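Local coordinates for hypothetical protein TTHA1254 (Thermus thermophilus, PDB 2D4P) that is of unknown function but belongs to a GNAT-like acetyltransferase family, and so may transfer acyl groups, at residues F6-L11 with V23-R29; R13-A18 with E44-F49. All coordinates share one frame; numbering follows the deposited sequence.

Contact 1: residues F6-L11 with V23-R29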
loop_
_atom_site.group_PDB
_atom_site.type_symbol
_atom_site.label_atom_id
_atom_site.label_comp_id
_atom_site.label_asym_id
_atom_site.label_seq_id
_atom_site.Cartn_x
_atom_site.Cartn_y
_atom_site.Cartn_z
ATOM N N PHE A 6 -5.810 -4.631 9.237
ATOM C CA PHE A 6 -6.565 -3.687 10.028
ATOM C C PHE A 6 -8.051 -4.066 9.984
ATOM O O PHE A 6 -8.525 -4.800 9.085
ATOM C CB PHE A 6 -6.333 -2.208 9.614
ATOM C CG PHE A 6 -6.448 -1.955 8.134
ATOM C CD1 PHE A 6 -7.688 -1.916 7.524
ATOM C CD2 PHE A 6 -5.310 -1.799 7.343
ATOM C CE1 PHE A 6 -7.796 -1.695 6.161
ATOM C CE2 PHE A 6 -5.410 -1.562 5.982
ATOM C CZ PHE A 6 -6.661 -1.534 5.382
ATOM N N THR A 7 -8.754 -3.570 10.996
ATOM C CA THR A 7 -10.218 -3.717 11.144
ATOM C C THR A 7 -10.865 -2.365 11.340
ATOM O O THR A 7 -10.193 -1.328 11.391
ATOM C CB THR A 7 -10.600 -4.636 12.336
ATOM O OG1 THR A 7 -10.305 -3.988 13.577
ATOM C CG2 THR A 7 -9.749 -5.924 12.334
ATOM N N GLU A 8 -12.187 -2.378 11.482
ATOM C CA GLU A 8 -12.927 -1.119 11.613
ATOM C C GLU A 8 -12.486 -0.321 12.826
ATOM O O GLU A 8 -12.544 0.904 12.818
ATOM C CB GLU A 8 -14.429 -1.390 11.617
ATOM C CG GLU A 8 -14.901 -1.832 10.246
ATOM C CD GLU A 8 -16.378 -2.171 10.190
ATOM O OE1 GLU A 8 -17.143 -1.628 11.026
ATOM O OE2 GLU A 8 -16.756 -2.979 9.296
ATOM N N GLU A 9 -12.004 -1.033 13.844
ATOM C CA GLU A 9 -11.522 -0.426 15.078
ATOM C C GLU A 9 -10.286 0.450 14.857
ATOM O O GLU A 9 -9.961 1.297 15.695
ATOM C CB GLU A 9 -11.216 -1.521 16.113
ATOM C CG GLU A 9 -12.458 -2.162 16.747
ATOM C CD GLU A 9 -13.254 -3.109 15.821
ATOM O OE1 GLU A 9 -12.692 -3.690 14.851
ATOM O OE2 GLU A 9 -14.480 -3.280 16.069
ATOM N N ASP A 10 -9.618 0.242 13.720
ATOM C CA ASP A 10 -8.411 0.956 13.352
ATOM C C ASP A 10 -8.637 2.203 12.513
ATOM O O ASP A 10 -7.683 2.828 12.058
ATOM C CB ASP A 10 -7.519 0.024 12.544
ATOM C CG ASP A 10 -6.989 -1.118 13.356
ATOM O OD1 ASP A 10 -6.498 -0.896 14.491
ATOM O OD2 ASP A 10 -7.007 -2.278 12.932
ATOM N N LEU A 11 -9.887 2.574 12.296
ATOM C CA LEU A 11 -10.168 3.735 11.458
ATOM C C LEU A 11 -9.387 5.018 11.898
ATOM O O LEU A 11 -8.710 5.647 11.084
ATOM C CB LEU A 11 -11.685 3.953 11.374
ATOM C CG LEU A 11 -12.156 5.083 10.464
ATOM C CD1 LEU A 11 -11.737 4.864 9.032
ATOM C CD2 LEU A 11 -13.669 5.220 10.598
ATOM N N VAL A 23 -9.196 8.401 5.005
ATOM C CA VAL A 23 -9.688 7.082 4.642
ATOM C C VAL A 23 -11.074 6.966 5.238
ATOM O O VAL A 23 -11.265 7.147 6.454
ATOM C CB VAL A 23 -8.771 5.958 5.243
ATOM C CG1 VAL A 23 -9.252 4.574 4.809
ATOM C CG2 VAL A 23 -7.328 6.185 4.843
ATOM N N SER A 24 -12.059 6.694 4.394
ATOM C CA SER A 24 -13.411 6.484 4.891
ATOM C C SER A 24 -13.559 5.078 5.463
ATOM O O SER A 24 -12.758 4.181 5.183
ATOM C CB SER A 24 -14.443 6.689 3.769
ATOM O OG SER A 24 -14.305 5.654 2.782
ATOM N N LEU A 25 -14.611 4.893 6.244
ATOM C CA LEU A 25 -14.982 3.582 6.727
ATOM C C LEU A 25 -15.242 2.634 5.571
ATOM O O LEU A 25 -14.869 1.472 5.654
ATOM C CB LEU A 25 -16.245 3.645 7.589
ATOM C CG LEU A 25 -16.717 2.356 8.253
ATOM C CD1 LEU A 25 -15.613 1.742 9.089
ATOM C CD2 LEU A 25 -17.936 2.641 9.116
ATOM N N GLY A 26 -15.881 3.142 4.509
ATOM C CA GLY A 26 -16.145 2.329 3.334
ATOM C C GLY A 26 -14.865 1.836 2.689
ATOM O O GLY A 26 -14.755 0.666 2.304
ATOM N N ALA A 27 -13.893 2.734 2.577
ATOM C CA ALA A 27 -12.588 2.387 2.019
ATOM C C ALA A 27 -11.857 1.386 2.917
ATOM O O ALA A 27 -11.342 0.400 2.431
ATOM C CB ALA A 27 -11.742 3.628 1.806
ATOM N N LEU A 28 -11.883 1.616 4.222
ATOM C CA LEU A 28 -11.255 0.705 5.169
ATOM C C LEU A 28 -11.844 -0.700 5.014
ATOM O O LEU A 28 -11.108 -1.677 4.897
ATOM C CB LEU A 28 -11.449 1.211 6.609
ATOM C CG LEU A 28 -10.825 0.373 7.745
ATOM C CD1 LEU A 28 -10.649 1.234 8.996
ATOM C CD2 LEU A 28 -11.666 -0.840 8.107
ATOM N N ARG A 29 -13.173 -0.792 4.960
ATOM C CA ARG A 29 -13.858 -2.077 4.843
ATOM C C ARG A 29 -13.490 -2.841 3.568
ATOM O O ARG A 29 -13.217 -4.046 3.603
ATOM C CB ARG A 29 -15.375 -1.882 4.915
ATOM C CG ARG A 29 -15.904 -1.682 6.312
ATOM C CD ARG A 29 -17.364 -1.249 6.341
ATOM N NE ARG A 29 -17.840 -1.108 7.711
ATOM C CZ ARG A 29 -19.070 -0.709 8.045
ATOM N NH1 ARG A 29 -19.946 -0.373 7.111
ATOM N NH2 ARG A 29 -19.413 -0.627 9.323
#
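Glu8 and Arg29 (CA atoms 6.9 Å apart) and Leu11 and Leu25 bring the turn 6-11, with its short 3-10 segment at 8-10, against the first turn of helix 25-34. Within the turn, Asp10 N bonds back to Thr7 O, while Thr7 N gives a nearly straight bond to Asp10 OD2, an oxygen that also pairs with Arg4. Ser24 is the N-cap of the facing helix, its OG accepting from Ala27 N. Leu28 carries the apolar part of the contact. Its CG stands anti to the backbone N (chi1 -179°), which sends the two methyls into the turn: CD1 lies 3.5 Å from both Thr7 O and Leu11 CA, and CD2 meets Glu8 CA at 3.7 Å. Phe6 slides past in the opposite direction, CD1 3.9 Å from Leu28 CG, with Leu28 O at the ring edge. An alanine in place of Leu28 would probably open a gap between Phe6 and Leu11, removing the methyls that pack on the backbone of Thr7 and Glu8. Farther out, Leu11 CD1 touches Val23 O, and Leu25 CD1 rests on Glu8 CG. On the exposed side Glu8 and Arg29 form a two-pronged salt bridge: NH2 reaches OE1 at 3.0 Å (163°), within the guanidinium plane but from above the carboxylate, whereas the NE to OE2 bond of 2.7 Å is bent and weak. The planes stand 49° apart, and Leu25 CD2 lies over one guanidinium face, toward its rim. The contact joins the link after strand 2-4 to the second of two successive helices, an N-terminal strand-helix-helix layout characteristic of GNAT folds.

Contact 2: residues R13-A18 with E44-F49; sequences RLNRLA and EEPMGF
Pro46, Leu17 and Phe49 seat the end of helix 11-16 on strand 45-56, a helix-on-sheet contact of the GNAT-like alpha/beta fold, at a classic beta bulge where Met47 and Gly48 both face Ala40. Leu17 can be followed outward. Its CB lies at the edge of the Phe49 ring, 3.8 Å from CD2; its CG is 4.0 Å from both Pro46 CB and Gly48 N. CD1 then packs 3.3 Å from Gly48 N and close to Pro46 CB, while CD2 meets Met47 C at 3.5 Å, so both methyls press on the Met47-Gly48 peptide at the bulge. With CG anti to the carbonyl carbon (chi1 -62°), the fork is directed at the strand. Leu14 completes the apolar side, its CD2 3.6 Å from Phe49 CB, and Ala18 CB approaches CE2 of that ring. Toward solvent, the Arg16 chain bends at chi3 (70°) and lays its guanidinium over the proline: Pro46 CD sits 3.1 Å above the plane, offset toward the rim. The same group reaches Glu45, NH2 to OE2 3.4 Å, as a long salt bridge with the planes steeply turned (77°); Glu45 OE2 also pairs with Arg71. Arg13 runs out over Pro46 CG and is tied to Glu44 by a water, which accepts from Arg13 NE at 2.9 Å and donates weakly to Glu44 O.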
loop_
_atom_site.group_PDB
_atom_site.type_symbol
_atom_site.label_atom_id
_atom_site.label_comp_id
_atom_site.label_asym_id
_atom_site.label_seq_id
_atom_site.Cartn_x
_atom_site.Cartn_y
_atom_site.Cartn_z
ATOM N N ARG A 13 -6.592 5.249 13.760
ATOM C CA ARG A 13 -5.175 4.999 13.552
ATOM C C ARG A 13 -4.791 5.242 12.103
ATOM O O ARG A 13 -3.769 5.873 11.835
ATOM C CB ARG A 13 -4.829 3.548 13.886
ATOM C CG ARG A 13 -4.837 3.184 15.340
ATOM C CD ARG A 13 -4.446 1.731 15.518
ATOM N NE ARG A 13 -4.262 1.323 16.905
ATOM C CZ ARG A 13 -5.224 0.883 17.687
ATOM N NH1 ARG A 13 -6.480 0.822 17.251
ATOM N NH2 ARG A 13 -4.931 0.524 18.936
ATOM N N LEU A 14 -5.595 4.729 11.163
ATOM C CA LEU A 14 -5.318 4.961 9.751
ATOM C C LEU A 14 -5.334 6.456 9.444
ATOM O O LEU A 14 -4.452 6.959 8.780
ATOM C CB LEU A 14 -6.322 4.251 8.851
ATOM C CG LEU A 14 -6.251 2.718 8.823
ATOM C CD1 LEU A 14 -7.233 2.205 7.746
ATOM C CD2 LEU A 14 -4.877 2.264 8.503
ATOM N N ASN A 15 -6.327 7.150 9.973
ATOM C CA ASN A 15 -6.510 8.552 9.646
ATOM C C ASN A 15 -5.466 9.413 10.324
ATOM O O ASN A 15 -5.104 10.475 9.824
ATOM C CB ASN A 15 -7.943 8.955 9.951
ATOM C CG ASN A 15 -8.872 8.565 8.832
ATOM O OD1 ASN A 15 -8.790 9.132 7.750
ATOM N ND2 ASN A 15 -9.720 7.565 9.058
ATOM N N ARG A 16 -4.914 8.937 11.434
ATOM C CA ARG A 16 -3.765 9.622 12.033
ATOM C C ARG A 16 -2.563 9.629 11.076
ATOM O O ARG A 16 -1.710 10.519 11.158
ATOM C CB ARG A 16 -3.368 8.978 13.372
ATOM C CG ARG A 16 -4.082 9.572 14.568
ATOM C CD ARG A 16 -3.845 8.775 15.848
ATOM N NE ARG A 16 -2.460 8.922 16.289
ATOM C CZ ARG A 16 -1.859 8.160 17.207
ATOM N NH1 ARG A 16 -2.514 7.150 17.792
ATOM N NH2 ARG A 16 -0.586 8.406 17.526
ATOM N N LEU A 17 -2.495 8.633 10.185
ATOM C CA LEU A 17 -1.450 8.523 9.167
ATOM C C LEU A 17 -1.821 9.090 7.799
ATOM O O LEU A 17 -0.982 9.130 6.904
ATOM C CB LEU A 17 -1.079 7.048 8.952
ATOM C CG LEU A 17 -0.506 6.346 10.181
ATOM C CD1 LEU A 17 -0.744 4.844 10.076
ATOM C CD2 LEU A 17 0.968 6.700 10.377
ATOM N N ALA A 18 -3.077 9.493 7.624
ATOM C CA ALA A 18 -3.628 9.786 6.298
ATOM C C ALA A 18 -3.514 11.267 5.859
ATOM O O ALA A 18 -3.925 11.615 4.754
ATOM C CB ALA A 18 -5.082 9.358 6.250
ATOM N N GLU A 44 1.831 0.715 20.001
ATOM C CA GLU A 44 0.510 1.078 19.486
ATOM C C GLU A 44 0.508 2.484 18.882
ATOM O O GLU A 44 -0.545 3.062 18.648
ATOM C CB GLU A 44 -0.581 0.879 20.568
ATOM C CG GLU A 44 -1.420 -0.405 20.355
ATOM C CD GLU A 44 -2.019 -0.980 21.646
ATOM O OE1 GLU A 44 -2.893 -1.897 21.575
ATOM O OE2 GLU A 44 -1.601 -0.534 22.744
ATOM N N GLU A 45 1.695 3.023 18.621
ATOM C CA GLU A 45 1.853 4.188 17.769
ATOM C C GLU A 45 1.633 3.691 16.332
ATOM O O GLU A 45 2.333 2.784 15.894
ATOM C CB GLU A 45 3.271 4.745 17.932
ATOM C CG GLU A 45 3.554 6.062 17.225
ATOM C CD GLU A 45 2.836 7.242 17.866
ATOM O OE1 GLU A 45 2.325 7.107 19.002
ATOM O OE2 GLU A 45 2.776 8.315 17.232
ATOM N N PRO A 46 0.641 4.213 15.614
ATOM C CA PRO A 46 0.522 3.873 14.195
ATOM C C PRO A 46 1.734 4.408 13.427
ATOM O O PRO A 46 2.201 5.504 13.697
ATOM C CB PRO A 46 -0.765 4.581 13.743
ATOM C CG PRO A 46 -1.436 5.036 14.970
ATOM C CD PRO A 46 -0.442 5.101 16.073
ATOM N N MET A 47 2.241 3.636 12.476
ATOM C CA MET A 47 3.442 4.038 11.764
ATOM C C MET A 47 3.292 4.021 10.243
ATOM O O MET A 47 4.148 4.555 9.547
ATOM C CB MET A 47 4.622 3.151 12.175
ATOM C CG MET A 47 5.166 3.441 13.595
ATOM S SD MET A 47 5.813 5.112 13.749
ATOM C CE MET A 47 7.365 4.974 12.842
ATOM N N GLY A 48 2.229 3.410 9.726
ATOM C CA GLY A 48 1.993 3.431 8.301
ATOM C C GLY A 48 0.850 2.528 7.917
ATOM O O GLY A 48 0.343 1.748 8.739
ATOM N N PHE A 49 0.455 2.610 6.659
ATOM C CA PHE A 49 -0.509 1.654 6.129
ATOM C C PHE A 49 -0.343 1.519 4.630
ATOM O O PHE A 49 0.202 2.401 3.973
ATOM C CB PHE A 49 -1.956 2.060 6.495
ATOM C CG PHE A 49 -2.449 3.334 5.819
ATOM C CD1 PHE A 49 -2.969 3.317 4.535
ATOM C CD2 PHE A 49 -2.460 4.530 6.517
ATOM C CE1 PHE A 49 -3.412 4.474 3.942
ATOM C CE2 PHE A 49 -2.910 5.699 5.921
ATOM C CZ PHE A 49 -3.397 5.661 4.642
HETATM O O HOH W 1 -1.375 1.535 16.663
#

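The centres of contacts 1 and 2 lie about 12 Å apart, and the two meet directly. Their segments alternate along the chain: 6-11, 13-18, 23-29, then 44-49. Helix 11-16 therefore follows straight on from the turn of contact 1, settles on strand 45-56 in contact 2, and is succeeded by helix 25-34. Between them, Leu28 CD1 packs on Leu14 CD1 (3.8 Å), Val23 CG2 reaches Phe49 CZ, and Asn15 OD1 probably accepts a hydrogen bond from Val23 N. Phe6 also touches Leu51 of that central strand. In the N-terminal part of this GNAT-like fold, the two helices so pack on each other and on the mixed sheet through adjoining apolar contacts.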